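Local coordinates for protein TRAP dicarboxylate transporter-DctP subunit (PDB 4NHB) that binds sn-glycerol-3-phosphate and probably delivers it, as the periplasmic solute-binding subunit, to a TRAP transporter, at residues H48-Y53 / K256-A261; D116-A121 / D268-V273. All coordinates share one frame; numbering follows the deposited sequence.

Contact 1 of 2, residues H48-Y53 / K256-A261; sequences HLFGKY and KWIEEA
Two helices on one face of the central sheet of this TRAP solute-binding protein, 42-57 and the long 252-286, pack against each other where Phe50 and Tyr53 meet Ala261 and Ile258. The short segments run in broadly opposite senses, at 139°, and their axes come within 9.0 Å. At the closest point Ala261 faces Tyr53, their CA atoms 5.1 Å apart, and its methyl touches both aromatic residues. Ala261 CB lies 3.8 Å from Tyr53 CB. The same methyl is 3.7 Å from Phe50 CD1 and also rests against the backbone oxygen of Phe50.

Phe50 reaches the partner helix because CG stands opposite the backbone N (chi1 166°), which carries the ring toward helix 252-286. One edge of that ring faces the partner backbone, with CE1 3.5 Å from Ile258 O, close to the ring plane; the carbonyl thus meets the weakly positive rim of the phenyl group. Ile258 adds its CG2 branch, 4.1 Å from Phe50 CE1, and the two side chains pass at a slant. No hydrogen bond spans the segments, so shape and apolar burial carry the contact.

Tyr53 behaves differently. Its CB does the touching here, whereas CG turns to the backbone N side (chi1 -73°) and sends the ring along helix 252-286, where it forms a cation-pi pair with Arg264 and its hydroxyl probably hydrogen-bonds Asp268. Toward the sheet, Phe50 rests on Leu240 and Ile258 on Ile242, both of strand 235-243, while Leu54 extends the packing of Ala261 along helix 42-57.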
# COMPACT_ATOMS: atom_id res chain seq x y z
N HIS A 48 -9.87 5.11 -10.25
CA HIS A 48 -11.03 5.56 -11.00
C HIS A 48 -11.39 7.00 -10.62
O HIS A 48 -11.73 7.82 -11.50
CB HIS A 48 -12.23 4.65 -10.75
CG HIS A 48 -12.12 3.29 -11.39
ND1 HIS A 48 -12.08 3.11 -12.75
CD2 HIS A 48 -12.04 2.06 -10.84
CE1 HIS A 48 -11.98 1.81 -13.01
NE2 HIS A 48 -11.94 1.16 -11.87
N LEU A 49 -11.33 7.32 -9.33
CA LEU A 49 -11.72 8.65 -8.88
C LEU A 49 -10.75 9.64 -9.49
O LEU A 49 -11.17 10.68 -9.98
CB LEU A 49 -11.75 8.81 -7.34
CG LEU A 49 -12.80 8.10 -6.49
CD1 LEU A 49 -12.42 8.16 -5.00
CD2 LEU A 49 -14.17 8.72 -6.72
N PHE A 50 -9.45 9.32 -9.48
CA PHE A 50 -8.48 10.19 -10.15
C PHE A 50 -8.86 10.43 -11.60
O PHE A 50 -8.71 11.56 -12.11
CB PHE A 50 -7.08 9.59 -10.13
CG PHE A 50 -6.13 10.25 -11.09
CD1 PHE A 50 -5.37 11.34 -10.70
CD2 PHE A 50 -5.98 9.77 -12.38
CE1 PHE A 50 -4.46 11.94 -11.56
CE2 PHE A 50 -5.10 10.39 -13.26
CZ PHE A 50 -4.32 11.46 -12.84
N GLY A 51 -9.32 9.37 -12.25
CA GLY A 51 -9.68 9.43 -13.65
C GLY A 51 -10.88 10.34 -13.83
O GLY A 51 -10.89 11.22 -14.71
N LYS A 52 -11.89 10.12 -12.99
CA LYS A 52 -13.10 10.93 -13.00
C LYS A 52 -12.82 12.41 -12.78
O LYS A 52 -13.32 13.27 -13.51
CB LYS A 52 -14.08 10.43 -11.94
CG LYS A 52 -15.46 11.14 -11.96
CD LYS A 52 -16.30 10.68 -10.80
CE LYS A 52 -15.87 11.37 -9.48
NZ LYS A 52 -16.63 10.89 -8.28
N TYR A 53 -12.03 12.71 -11.76
CA TYR A 53 -11.67 14.08 -11.44
C TYR A 53 -10.84 14.74 -12.56
O TYR A 53 -11.05 15.92 -12.90
CB TYR A 53 -10.90 14.09 -10.13
CG TYR A 53 -11.71 13.84 -8.88
CD1 TYR A 53 -12.99 14.35 -8.74
CD2 TYR A 53 -11.18 13.12 -7.80
CE1 TYR A 53 -13.73 14.13 -7.59
CE2 TYR A 53 -11.90 12.91 -6.65
CZ TYR A 53 -13.18 13.42 -6.53
OH TYR A 53 -13.92 13.19 -5.38
N LYS A 256 -1.31 20.81 -13.24
CA LYS A 256 -2.06 21.21 -12.06
C LYS A 256 -3.31 20.38 -11.91
O LYS A 256 -3.61 19.90 -10.83
CB LYS A 256 -2.45 22.69 -12.13
CG LYS A 256 -1.28 23.62 -12.14
CD LYS A 256 -0.64 23.80 -10.79
CE LYS A 256 0.39 24.92 -10.84
NZ LYS A 256 -0.22 26.20 -11.28
N TRP A 257 -4.04 20.20 -13.00
CA TRP A 257 -5.21 19.33 -12.97
C TRP A 257 -4.91 17.88 -12.54
O TRP A 257 -5.71 17.27 -11.84
CB TRP A 257 -5.81 19.24 -14.34
CG TRP A 257 -6.31 20.49 -14.91
CD1 TRP A 257 -6.72 21.59 -14.23
CD2 TRP A 257 -6.47 20.78 -16.30
NE1 TRP A 257 -7.12 22.56 -15.12
CE2 TRP A 257 -6.99 22.08 -16.40
CE3 TRP A 257 -6.23 20.05 -17.47
CZ2 TRP A 257 -7.26 22.68 -17.62
CZ3 TRP A 257 -6.50 20.64 -18.68
CH2 TRP A 257 -7.02 21.95 -18.75
N ILE A 258 -3.80 17.33 -13.03
CA ILE A 258 -3.33 15.99 -12.63
C ILE A 258 -3.10 15.96 -11.12
O ILE A 258 -3.61 15.09 -10.41
CB ILE A 258 -2.04 15.61 -13.37
CG1 ILE A 258 -2.35 15.26 -14.82
CG2 ILE A 258 -1.36 14.41 -12.72
CD1 ILE A 258 -1.12 14.92 -15.63
N GLU A 259 -2.33 16.93 -10.64
CA GLU A 259 -2.04 17.09 -9.22
C GLU A 259 -3.29 17.26 -8.34
O GLU A 259 -3.38 16.69 -7.26
CB GLU A 259 -1.14 18.31 -9.04
CG GLU A 259 0.34 18.08 -9.36
CD GLU A 259 1.06 19.41 -9.58
OE1 GLU A 259 2.30 19.40 -9.62
OE2 GLU A 259 0.38 20.47 -9.68
N GLU A 260 -4.23 18.09 -8.78
CA GLU A 260 -5.47 18.27 -8.05
C GLU A 260 -6.30 16.99 -8.04
O GLU A 260 -6.86 16.60 -7.00
CB GLU A 260 -6.29 19.42 -8.67
N ALA A 261 -6.43 16.35 -9.19
CA ALA A 261 -7.13 15.06 -9.26
C ALA A 261 -6.49 14.00 -8.35
O ALA A 261 -7.20 13.26 -7.67
CB ALA A 261 -7.20 14.56 -10.67

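Contact 2 of 2, residues D116-A121 / D268-V273; sequences DHARRA and DVWAMV
Arg119 lies along the face of the Trp270 indole, a CH-pi contact that joins the short helix 115-122 to the long helix 252-286 of this periplasmic binding-protein fold. The tight part is the indole itself. Arg119 CB sits 3.5 Å from the centroid of the six-membered ring and only 11° off its normal, the position of a CH-pi contact over the face. Further along, CG stands 3.6 Å from Trp270 CD2, above the middle of the bicyclic system. At the far end of the ring the backbone takes over, with Arg119 CA 3.5 Å from Trp270 CH2. Ala118 adds a looser apolar touch, its CB 4.1 Å from Trp270 CH2.

The aliphatic chain can follow the ring because it is extended throughout, starting with CG opposite the backbone N (chi1 -174°). The same course carries the guanidinium on to the CB end of the tryptophan side chain, its plane only 9° from that of the indole.

At this end the packing gives way to polar contacts on the partly exposed side of the interface. Arg119 NE forms a salt bridge with Glu123, just past the end of helix 115-122, and NH1 another with Asp267 of helix 252-286. These two bonds would limit rotation of the guanidinium. Trp270, by contrast, is buried: its NE1 is hydrogen-bonded to the backbone oxygen of Ala145, while its ring touches Pro147 and Ile237 of the sheet. The Trp270 side chain lies about 13 Å from the bound sn-glycerol-3-phosphate. Beside the indole, Arg119 CZ lies 3.7 Å from Trp270 CB, which is placed over the centre of the guanidinium face.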
# COMPACT_ATOMS: atom_id res chain seq x y z
N ASP A 116 -5.31 8.90 11.32
CA ASP A 116 -5.24 10.35 11.31
C ASP A 116 -3.80 10.81 11.48
O ASP A 116 -3.37 11.76 10.83
CB ASP A 116 -6.11 10.96 12.41
CG ASP A 116 -7.61 10.82 12.12
OD1 ASP A 116 -8.00 10.86 10.94
OD2 ASP A 116 -8.38 10.68 13.10
N HIS A 117 -3.05 10.10 12.32
CA HIS A 117 -1.63 10.34 12.51
C HIS A 117 -0.94 10.14 11.16
O HIS A 117 -0.19 11.01 10.70
CB HIS A 117 -1.05 9.39 13.60
CG HIS A 117 0.41 9.57 13.86
ND1 HIS A 117 1.13 8.80 14.73
CD2 HIS A 117 1.30 10.47 13.34
CE1 HIS A 117 2.39 9.19 14.75
NE2 HIS A 117 2.52 10.20 13.92
N ALA A 118 -1.18 8.99 10.52
CA ALA A 118 -0.50 8.68 9.28
C ALA A 118 -0.84 9.71 8.23
O ALA A 118 0.00 10.08 7.43
CB ALA A 118 -0.87 7.28 8.80
N ARG A 119 -2.08 10.18 8.20
CA ARG A 119 -2.44 11.18 7.18
C ARG A 119 -1.74 12.52 7.38
O ARG A 119 -1.34 13.14 6.40
CB ARG A 119 -3.97 11.39 7.12
CG ARG A 119 -4.40 12.31 5.97
CD ARG A 119 -5.86 12.70 6.05
NE ARG A 119 -6.28 13.28 4.78
CZ ARG A 119 -7.55 13.44 4.40
NH1 ARG A 119 -7.81 13.97 3.22
NH2 ARG A 119 -8.55 13.10 5.18
N ARG A 120 -1.65 13.01 8.62
CA ARG A 120 -0.85 14.18 8.90
C ARG A 120 0.57 14.01 8.38
O ARG A 120 1.10 14.89 7.72
CB ARG A 120 -0.83 14.51 10.40
CG ARG A 120 -2.17 14.94 10.94
CD ARG A 120 -2.07 15.51 12.36
NE ARG A 120 -1.64 14.56 13.40
CZ ARG A 120 -2.44 13.71 14.03
NH1 ARG A 120 -3.73 13.63 13.74
NH2 ARG A 120 -1.95 12.92 14.97
N ALA A 121 1.20 12.88 8.66
CA ALA A 121 2.58 12.66 8.21
C ALA A 121 2.67 12.57 6.70
O ALA A 121 3.58 13.11 6.07
CB ALA A 121 3.17 11.38 8.84
N ASP A 268 -10.32 11.27 -0.80
CA ASP A 268 -11.52 10.42 -0.77
C ASP A 268 -11.21 9.08 -0.12
O ASP A 268 -11.98 8.56 0.68
CB ASP A 268 -12.01 10.18 -2.19
CG ASP A 268 -12.69 11.42 -2.81
OD1 ASP A 268 -12.98 12.38 -2.08
OD2 ASP A 268 -12.91 11.42 -4.03
N VAL A 269 -10.06 8.50 -0.48
CA VAL A 269 -9.68 7.17 0.02
C VAL A 269 -9.37 7.22 1.53
O VAL A 269 -9.79 6.32 2.31
CB VAL A 269 -8.48 6.62 -0.73
CG1 VAL A 269 -8.03 5.32 -0.10
CG2 VAL A 269 -8.80 6.42 -2.24
N TRP A 270 -8.63 8.25 1.96
CA TRP A 270 -8.33 8.43 3.41
C TRP A 270 -9.65 8.41 4.17
O TRP A 270 -9.74 7.87 5.27
CB TRP A 270 -7.66 9.77 3.74
CG TRP A 270 -6.22 9.79 3.48
CD1 TRP A 270 -5.59 10.38 2.42
CD2 TRP A 270 -5.20 9.20 4.28
NE1 TRP A 270 -4.23 10.18 2.50
CE2 TRP A 270 -3.96 9.46 3.64
CE3 TRP A 270 -5.21 8.47 5.47
CZ2 TRP A 270 -2.75 9.00 4.14
CZ3 TRP A 270 -4.00 8.03 5.97
CH2 TRP A 270 -2.78 8.30 5.31
N ALA A 271 -10.65 9.04 3.58
CA ALA A 271 -11.95 9.17 4.22
C ALA A 271 -12.83 7.94 4.14
O ALA A 271 -13.84 7.91 4.82
CB ALA A 271 -12.69 10.39 3.69
N MET A 272 -12.48 6.90 3.36
CA MET A 272 -13.35 5.73 3.29
C MET A 272 -12.83 4.46 3.95
O MET A 272 -13.58 3.55 4.16
CB MET A 272 -13.70 5.40 1.84
CG MET A 272 -12.55 5.03 0.99
SD MET A 272 -13.05 4.78 -0.73
CE MET A 272 -13.41 6.42 -1.31
N VAL A 273 -11.56 4.41 4.30
CA VAL A 273 -10.98 3.17 4.79
C VAL A 273 -11.48 2.84 6.18
O VAL A 273 -11.86 1.73 6.44
CB VAL A 273 -9.44 3.24 4.77
CG1 VAL A 273 -8.85 2.06 5.55
CG2 VAL A 273 -8.95 3.23 3.36

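Overall arrangement
Helix 252-286 takes part in both contacts, which illustrates how one long helix can tie together distant parts of a chain. Along the sequence the segments alternate: 48-53, then 116-121, then 256-261 and 268-273. The centres of the contacts are 18 Å apart, yet they touch directly, since Tyr53 OH of contact 1 probably hydrogen-bonds Asp268 OD2 of contact 2 and Leu49 packs on Asp268 and Met272. Contact 1 lies away from the ligand site, whereas contact 2 is closer to it. Strand 235-243, which carries the ligand-binding His238, supports both, so the helix links the peripheral packing with the neighbourhood of the pocket.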